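Local coordinates for putative gdp-fucose protein o-fucosyltransferase 1 (Caenorhabditis elegans, PDB 3ZY2) that belongs to the protein O-fucosyltransferase 1 family of GT-B-fold enzymes and binds guanosine-5'-diphosphate, at residues Lys211-Val216 and Ala280-Val285; His291-Ile296 and Ala307-Pro312. One frame throughout, in Å; residues are numbered along the deposited sequence.

Contact 1 (Lys211-Val216 and Ala280-Val285)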
ATOM      1  N   LYS A 211      12.075   9.789 -45.528  1.00 13.16           N
ATOM      2  CA  LYS A 211      10.869   8.973 -45.342  1.00 12.63           C
ATOM      3  C   LYS A 211      10.684   7.970 -46.479  1.00 12.99           C
ATOM      4  O   LYS A 211      11.111   8.206 -47.608  1.00 14.57           O
ATOM      5  CB  LYS A 211       9.656   9.881 -45.225  1.00 13.66           C
ATOM      6  CG  LYS A 211       9.630  10.631 -43.848  1.00 15.90           C
ATOM      7  CD  LYS A 211       8.541  11.703 -43.758  1.00 23.30           C
ATOM      8  CE  LYS A 211       7.122  11.108 -43.653  1.00 26.40           C
ATOM      9  NZ  LYS A 211       6.943  10.285 -42.419  1.00 27.38           N
ATOM     10  N   PRO A 212      10.051   6.826 -46.168  1.00 12.15           N
ATOM     11  CA  PRO A 212       9.516   6.453 -44.845  1.00 12.00           C
ATOM     12  C   PRO A 212      10.625   5.998 -43.910  1.00 11.29           C
ATOM     13  O   PRO A 212      11.645   5.468 -44.365  1.00 12.79           O
ATOM     14  CB  PRO A 212       8.584   5.281 -45.163  1.00 13.10           C
ATOM     15  CG  PRO A 212       9.060   4.712 -46.462  1.00 13.69           C
ATOM     16  CD  PRO A 212       9.808   5.797 -47.211  1.00 13.01           C
ATOM     17  N   PHE A 213      10.468   6.268 -42.619  1.00 10.41           N
ATOM     18  CA  PHE A 213      11.507   5.869 -41.647  1.00 10.73           C
ATOM     19  C   PHE A 213      10.980   4.925 -40.598  1.00 10.67           C
ATOM     20  O   PHE A 213       9.796   4.980 -40.212  1.00 10.93           O
ATOM     21  CB  PHE A 213      12.275   7.070 -41.013  1.00 10.65           C
ATOM     22  CG  PHE A 213      11.522   7.840 -39.942  1.00 10.51           C
ATOM     23  CD1 PHE A 213      10.679   8.896 -40.286  1.00  9.67           C
ATOM     24  CD2 PHE A 213      11.751   7.581 -38.587  1.00 10.22           C
ATOM     25  CE1 PHE A 213      10.035   9.649 -39.290  1.00 10.52           C
ATOM     26  CE2 PHE A 213      11.102   8.329 -37.575  1.00  9.45           C
ATOM     27  CZ  PHE A 213      10.246   9.368 -37.926  1.00 10.83           C
ATOM     28  N   VAL A 214      11.863   4.022 -40.187  1.00 10.94           N
ATOM     29  CA  VAL A 214      11.602   3.109 -39.074  1.00 10.60           C
ATOM     30  C   VAL A 214      12.211   3.735 -37.834  1.00 10.11           C
ATOM     31  O   VAL A 214      13.371   4.116 -37.860  1.00 11.51           O
ATOM     32  CB  VAL A 214      12.277   1.720 -39.276  1.00 11.23           C
ATOM     33  CG1 VAL A 214      11.964   0.786 -38.106  1.00 13.17           C
ATOM     34  CG2 VAL A 214      11.785   1.034 -40.549  1.00 13.12           C
ATOM     35  N   ALA A 215      11.429   3.867 -36.765  1.00 10.12           N
ATOM     36  CA  ALA A 215      11.962   4.277 -35.449  1.00  9.93           C
ATOM     37  C   ALA A 215      11.985   3.081 -34.536  1.00 10.60           C
ATOM     38  O   ALA A 215      11.001   2.310 -34.507  1.00 11.59           O
ATOM     39  CB  ALA A 215      11.089   5.389 -34.831  1.00 11.11           C
ATOM     40  N   VAL A 216      13.072   2.943 -33.787  1.00 10.96           N
ATOM     41  CA  VAL A 216      13.228   1.799 -32.863  1.00 11.38           C
ATOM     42  C   VAL A 216      13.585   2.297 -31.474  1.00 11.75           C
ATOM     43  O   VAL A 216      14.323   3.267 -31.334  1.00 11.75           O
ATOM     44  CB  VAL A 216      14.279   0.758 -33.351  1.00 13.14           C
ATOM     45  CG1 VAL A 216      13.949   0.299 -34.757  1.00 14.40           C
ATOM     46  CG2 VAL A 216      15.691   1.330 -33.266  1.00 15.52           C
ATOM     47  N   ALA A 280      12.272   1.451 -46.267  1.00 14.41           N
ATOM     48  CA  ALA A 280      12.671   2.590 -45.440  1.00 13.78           C
ATOM     49  C   ALA A 280      13.869   3.326 -46.030  1.00 14.08           C
ATOM     50  O   ALA A 280      14.779   2.689 -46.603  1.00 14.08           O
ATOM     51  CB  ALA A 280      12.982   2.133 -44.040  1.00 13.82           C
ATOM     52  N   LYS A 281      13.860   4.652 -45.887  1.00 13.29           N
ATOM     53  CA  LYS A 281      14.985   5.467 -46.353  1.00 13.60           C
ATOM     54  C   LYS A 281      15.875   5.988 -45.238  1.00 13.60           C
ATOM     55  O   LYS A 281      16.894   6.631 -45.513  1.00 14.46           O
ATOM     56  CB  LYS A 281      14.511   6.597 -47.270  1.00 14.20           C
ATOM     57  CG  LYS A 281      13.838   6.085 -48.551  1.00 17.62           C
ATOM     58  CD  LYS A 281      14.813   5.281 -49.416  1.00 24.08           C
ATOM     59  CE  LYS A 281      14.134   4.648 -50.637  1.00 29.64           C
ATOM     60  NZ  LYS A 281      13.447   3.360 -50.291  1.00 31.09           N
ATOM     61  N   SER A 282      15.516   5.662 -44.003  1.00 12.57           N
ATOM     62  CA  SER A 282      16.323   5.964 -42.841  1.00 12.47           C
ATOM     63  C   SER A 282      15.769   5.232 -41.628  1.00 11.87           C
ATOM     64  O   SER A 282      14.633   4.712 -41.653  1.00 12.15           O
ATOM     65  CB  SER A 282      16.341   7.482 -42.573  1.00 12.27           C
ATOM     66  OG  SER A 282      15.078   7.943 -42.119  1.00 12.05           O
ATOM     67  N   VAL A 283      16.584   5.207 -40.568  1.00 12.15           N
ATOM     68  CA  VAL A 283      16.213   4.622 -39.284  1.00 11.87           C
ATOM     69  C   VAL A 283      16.517   5.632 -38.176  1.00 11.41           C
ATOM     70  O   VAL A 283      17.544   6.325 -38.210  1.00 12.73           O
ATOM     71  CB  VAL A 283      16.966   3.271 -39.030  1.00 12.63           C
ATOM     72  CG1 VAL A 283      16.767   2.796 -37.577  1.00 13.51           C
ATOM     73  CG2 VAL A 283      16.506   2.212 -40.040  1.00 13.44           C
ATOM     74  N   PHE A 284      15.587   5.744 -37.238  1.00 11.14           N
ATOM     75  CA  PHE A 284      15.795   6.528 -36.031  1.00 10.57           C
ATOM     76  C   PHE A 284      15.935   5.589 -34.849  1.00 10.64           C
ATOM     77  O   PHE A 284      15.140   4.657 -34.685  1.00 11.09           O
ATOM     78  CB  PHE A 284      14.614   7.468 -35.793  1.00 10.04           C
ATOM     79  CG  PHE A 284      14.709   8.218 -34.497  1.00 10.06           C
ATOM     80  CD1 PHE A 284      15.657   9.248 -34.326  1.00 13.00           C
ATOM     81  CD2 PHE A 284      13.872   7.886 -33.435  1.00  9.99           C
ATOM     82  CE1 PHE A 284      15.737   9.966 -33.134  1.00 12.67           C
ATOM     83  CE2 PHE A 284      13.949   8.601 -32.225  1.00 12.25           C
ATOM     84  CZ  PHE A 284      14.910   9.633 -32.080  1.00 12.55           C
ATOM     85  N   VAL A 285      16.916   5.866 -33.995  1.00 11.12           N
ATOM     86  CA  VAL A 285      17.106   5.066 -32.781  1.00 12.59           C
ATOM     87  C   VAL A 285      16.997   5.938 -31.529  1.00 12.01           C
ATOM     88  O   VAL A 285      17.731   6.939 -31.382  1.00 13.09           O
ATOM     89  CB  VAL A 285      18.510   4.415 -32.748  1.00 13.34           C
ATOM     90  CG1 VAL A 285      18.701   3.594 -31.449  1.00 13.39           C
ATOM     91  CG2 VAL A 285      18.773   3.553 -33.990  1.00 14.36           C
TER

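Contact 2 (His291-Ile296 and Ala307-Pro312)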
ATOM      1  N   HIS A 291      22.877   3.065 -28.432  1.00 17.28           N
ATOM      2  CA  HIS A 291      22.116   3.302 -29.682  1.00 16.88           C
ATOM      3  C   HIS A 291      22.538   2.402 -30.847  1.00 17.13           C
ATOM      4  O   HIS A 291      21.852   2.347 -31.870  1.00 16.91           O
ATOM      5  CB  HIS A 291      22.199   4.768 -30.134  1.00 16.27           C
ATOM      6  CG  HIS A 291      21.677   5.744 -29.122  1.00 15.09           C
ATOM      7  ND1 HIS A 291      20.481   6.414 -29.264  1.00 16.11           N
ATOM      8  CD2 HIS A 291      22.205   6.161 -27.947  1.00 16.04           C
ATOM      9  CE1 HIS A 291      20.292   7.194 -28.209  1.00 13.19           C
ATOM     10  NE2 HIS A 291      21.321   7.053 -27.397  1.00 19.24           N
ATOM     11  N   MET A 292      23.667   1.718 -30.714  1.00 18.84           N
ATOM     12  CA  MET A 292      24.113   0.767 -31.720  1.00 19.89           C
ATOM     13  C   MET A 292      24.223   1.373 -33.123  1.00 20.44           C
ATOM     14  O   MET A 292      24.035   0.661 -34.097  1.00 20.87           O
ATOM     15  CB  MET A 292      23.173  -0.450 -31.768  1.00 20.34           C
ATOM     16  CG  MET A 292      23.222  -1.342 -30.530  1.00 21.00           C
ATOM     17  SD  MET A 292      22.009  -2.674 -30.640  1.00 22.20           S
ATOM     18  CE  MET A 292      22.700  -3.615 -32.010  1.00 23.90           C
ATOM     19  N   ILE A 293      24.544   2.669 -33.217  1.00 19.89           N
ATOM     20  CA  ILE A 293      24.555   3.370 -34.513  1.00 20.38           C
ATOM     21  C   ILE A 293      25.528   2.742 -35.500  1.00 20.41           C
ATOM     22  O   ILE A 293      25.150   2.441 -36.632  1.00 20.04           O
ATOM     23  CB  ILE A 293      24.805   4.914 -34.383  1.00 20.13           C
ATOM     24  CG1 ILE A 293      23.688   5.590 -33.596  1.00 20.48           C
ATOM     25  CG2 ILE A 293      24.944   5.601 -35.758  1.00 20.43           C
ATOM     26  CD1 ILE A 293      22.294   5.489 -34.227  1.00 19.11           C
ATOM     27  N   ASP A 294      26.772   2.529 -35.080  1.00 21.75           N
ATOM     28  CA  ASP A 294      27.746   1.948 -36.004  1.00 23.24           C
ATOM     29  C   ASP A 294      27.357   0.541 -36.423  1.00 22.92           C
ATOM     30  O   ASP A 294      27.466   0.198 -37.612  1.00 23.71           O
ATOM     31  CB  ASP A 294      29.154   1.973 -35.414  1.00 25.32           C
ATOM     32  CG  ASP A 294      29.731   3.377 -35.332  1.00 27.44           C
ATOM     33  OD1 ASP A 294      29.151   4.318 -35.911  1.00 29.56           O
ATOM     34  OD2 ASP A 294      30.794   3.545 -34.701  1.00 31.49           O
ATOM     35  N   GLU A 295      26.885  -0.268 -35.464  1.00 22.96           N
ATOM     36  CA  GLU A 295      26.471  -1.646 -35.767  1.00 23.41           C
ATOM     37  C   GLU A 295      25.261  -1.669 -36.714  1.00 21.75           C
ATOM     38  O   GLU A 295      25.215  -2.449 -37.669  1.00 22.03           O
ATOM     39  CB  GLU A 295      26.163  -2.451 -34.491  1.00 24.34           C
ATOM     40  CG  GLU A 295      27.351  -2.686 -33.557  1.00 28.69           C
ATOM     41  CD  GLU A 295      27.525  -1.596 -32.500  1.00 34.69           C
ATOM     42  OE1 GLU A 295      27.072  -0.440 -32.691  1.00 34.00           O
ATOM     43  OE2 GLU A 295      28.136  -1.906 -31.456  1.00 37.97           O
ATOM     44  N   ILE A 296      24.281  -0.801 -36.458  1.00 20.11           N
ATOM     45  CA  ILE A 296      23.123  -0.742 -37.338  1.00 18.70           C
ATOM     46  C   ILE A 296      23.525  -0.244 -38.724  1.00 18.67           C
ATOM     47  O   ILE A 296      23.080  -0.791 -39.725  1.00 18.45           O
ATOM     48  CB  ILE A 296      21.979   0.099 -36.743  1.00 16.89           C
ATOM     49  CG1 ILE A 296      21.445  -0.593 -35.489  1.00 17.35           C
ATOM     50  CG2 ILE A 296      20.837   0.284 -37.753  1.00 17.75           C
ATOM     51  CD1 ILE A 296      20.629   0.340 -34.601  1.00 16.86           C
ATOM     52  N   ALA A 307      21.173   4.849 -39.790  1.00 16.65           N
ATOM     53  CA  ALA A 307      20.482   5.078 -38.534  1.00 16.19           C
ATOM     54  C   ALA A 307      20.991   6.386 -37.951  1.00 15.94           C
ATOM     55  O   ALA A 307      22.182   6.739 -38.094  1.00 17.51           O
ATOM     56  CB  ALA A 307      20.761   3.957 -37.592  1.00 16.77           C
ATOM     57  N   HIS A 308      20.091   7.084 -37.284  1.00 15.41           N
ATOM     58  CA  HIS A 308      20.372   8.399 -36.729  1.00 15.40           C
ATOM     59  C   HIS A 308      19.811   8.474 -35.319  1.00 15.21           C
ATOM     60  O   HIS A 308      18.790   7.857 -35.003  1.00 14.69           O
ATOM     61  CB  HIS A 308      19.706   9.496 -37.573  1.00 15.00           C
ATOM     62  CG  HIS A 308      20.092   9.493 -39.015  1.00 17.20           C
ATOM     63  ND1 HIS A 308      19.522   8.645 -39.939  1.00 19.64           N
ATOM     64  CD2 HIS A 308      20.970  10.261 -39.699  1.00 19.39           C
ATOM     65  CE1 HIS A 308      20.045   8.886 -41.129  1.00 20.50           C
ATOM     66  NE2 HIS A 308      20.918   9.864 -41.009  1.00 19.57           N
ATOM     67  N   ARG A 309      20.492   9.250 -34.470  1.00 16.16           N
ATOM     68  CA  ARG A 309      20.047   9.472 -33.108  1.00 16.20           C
ATOM     69  C   ARG A 309      20.183  10.952 -32.797  1.00 16.96           C
ATOM     70  O   ARG A 309      20.907  11.672 -33.503  1.00 16.92           O
ATOM     71  CB  ARG A 309      20.939   8.702 -32.140  1.00 16.83           C
ATOM     72  CG  ARG A 309      22.423   9.010 -32.323  1.00 18.30           C
ATOM     73  CD  ARG A 309      23.213   8.612 -31.083  1.00 20.38           C
ATOM     74  NE  ARG A 309      22.807   9.402 -29.919  1.00 20.75           N
ATOM     75  CZ  ARG A 309      23.453   9.403 -28.753  1.00 23.41           C
ATOM     76  NH1 ARG A 309      24.528   8.639 -28.577  1.00 26.19           N
ATOM     77  NH2 ARG A 309      23.015  10.171 -27.761  1.00 22.78           N
ATOM     78  N   GLN A 310      19.477  11.389 -31.753  1.00 17.71           N
ATOM     79  CA  GLN A 310      19.695  12.723 -31.175  1.00 19.30           C
ATOM     80  C   GLN A 310      20.913  12.710 -30.251  1.00 20.02           C
ATOM     81  O   GLN A 310      21.134  11.736 -29.531  1.00 19.86           O
ATOM     82  CB  GLN A 310      18.473  13.133 -30.355  1.00 19.24           C
ATOM     83  CG  GLN A 310      17.174  13.214 -31.107  1.00 21.48           C
ATOM     84  CD  GLN A 310      16.124  13.845 -30.250  1.00 26.06           C
ATOM     85  OE1 GLN A 310      15.658  13.243 -29.283  1.00 27.52           O
ATOM     86  NE2 GLN A 310      15.766  15.075 -30.570  1.00 25.41           N
ATOM     87  N   GLU A 311      21.686  13.787 -30.274  1.00 22.91           N
ATOM     88  CA  GLU A 311      22.835  13.926 -29.361  1.00 25.00           C
ATOM     89  C   GLU A 311      22.767  15.278 -28.670  1.00 26.26           C
ATOM     90  O   GLU A 311      22.986  16.295 -29.329  1.00 28.23           O
ATOM     91  CB  GLU A 311      24.171  13.804 -30.104  1.00 26.83           C
ATOM     92  CG  GLU A 311      24.553  12.383 -30.505  1.00 29.64           C
ATOM     93  CD  GLU A 311      25.780  12.330 -31.376  1.00 34.15           C
ATOM     94  OE1 GLU A 311      26.892  12.533 -30.837  1.00 36.02           O
ATOM     95  OE2 GLU A 311      25.639  12.086 -32.600  1.00 35.89           O
ATOM     96  N   PRO A 312      22.453  15.302 -27.359  1.00 25.83           N
ATOM     97  CA  PRO A 312      22.170  14.108 -26.544  1.00 25.02           C
ATOM     98  C   PRO A 312      20.770  13.567 -26.833  1.00 23.35           C
ATOM     99  O   PRO A 312      19.982  14.246 -27.514  1.00 22.89           O
ATOM    100  CB  PRO A 312      22.244  14.631 -25.110  1.00 26.17           C
ATOM    101  CG  PRO A 312      21.905  16.090 -25.225  1.00 26.46           C
ATOM    102  CD  PRO A 312      22.304  16.554 -26.585  1.00 26.92           C
TER

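Contact 1 (Lys211-Val216 and Ala280-Val285)
Phe213 and Phe284 are brought together by two different first torsions: CG of Phe213 stands between its backbone N and carbonyl carbon (chi1 76°), whereas CG of Phe284 is anti to N (chi1 175°). The two side chains lie side by side and point the same way, yet the rings do not stack. CD2 of Phe213 instead rests against CB of Phe284 at 4.0 Å, while the Phe284 ring extends away from segment 211-216. Ala215 CB meets the edge of that ring, in its plane, 4.0 Å from CD2 of Phe284. Ser282 OG packs beside CB of Phe213 and is hydrogen-bonded to Ala210 O.

The other face is aliphatic. Val214 CG2 touches Ala280 CB at 3.9 Å, and the isopropyl groups of Val216 and Val285 cross obliquely, CG2 to CG2.

Between the faces runs a parallel ladder. Val214 O receives Phe284 N at 2.8 Å, and Phe284 O in turn receives Val216 N at 2.8 Å. The bond from Val214 N to Ser282 O is longer, at 3.2 Å. Toward the N-terminal ends of the segments, Pro212, which follows a cis peptide, accepts Lys281 N at its O over 2.8 Å.

Both are inner strands of the five-stranded parallel sheet of a Rossmann-like domain, as expected of a GT-B fold. Strand 327-330 flanks 213-218 and strand 307-308 flanks 282-287; helices 264-278 and 293-300 pack on the valine face, and helix 315-324 covers Ala215 and Phe284.

Contact 2 (His291-Ile296 and Ala307-Pro312)
The guanidinium of Arg309 lies flat over one face of the His291 imidazole, with centres 3.7 Å apart and planes only 11° from parallel. Arg309 NE stands above the middle of the ring, and CD of the same side chain makes a CH-pi contact 4.0 Å from the His291 ring centroid. The opposite guanidinium face carries Glu311 CG, toward the rim. Arginine and histidine are thus layered, though the side chains themselves cross at about a right angle.

What fixes the rotation of the guanidinium is Gln310 O, gripped side-on by Arg309 NE at 2.9 Å and by Arg309 NH2 at 3.0 Å. Both bonds run close to the guanidinium plane; NH2 approaches in the carbonyl plane, NE from above it. A bend at chi3 (-64°) places NE for this grip.

The contact belongs to a beta-alpha-beta crossover from strand 282-287 through helix 293-300 to strand 307-308. Beside the stack, Ile293 CG1 packs on Arg309 CG at 3.9 Å, and its CD1 reaches Ala307 CB. Ile296 CG2 adds a contact of 3.7 Å to the same Ala307 CB, so one methyl group meets both helix residues.

Further out, Met292 occupies the N-cap position of the helix, and its backbone N bonds to Asp290 OD1, while Asn297 OD1 takes Ala307 N. His291 also touches Asp313 of the guanosine-5'-diphosphate pocket, and its side chain is about 6 Å from the bound nucleotide.

In the fold
Both contacts belong to the same half of the molecule and the same parallel sheet, with centres about 12 Å apart. Contact 1 is largely buried, with exposed lysines at one end, and joins two inner strands by backbone bonds, with mostly apolar side chains on both faces. Contact 2, partly buried at strand 307-308, one edge of the sheet within this chain, joins that strand and the loop after it to a helix mainly through side chains, without a hydrogen bond between the two segments. They share a seam: His308 probably hydrogen-bonds through its N to Val283 O and through its O to Val285 N, and Val285 also packs against Ile293 and Ile296. Each approaches guanosine-5'-diphosphate through an aromatic side chain, Phe284 or His291.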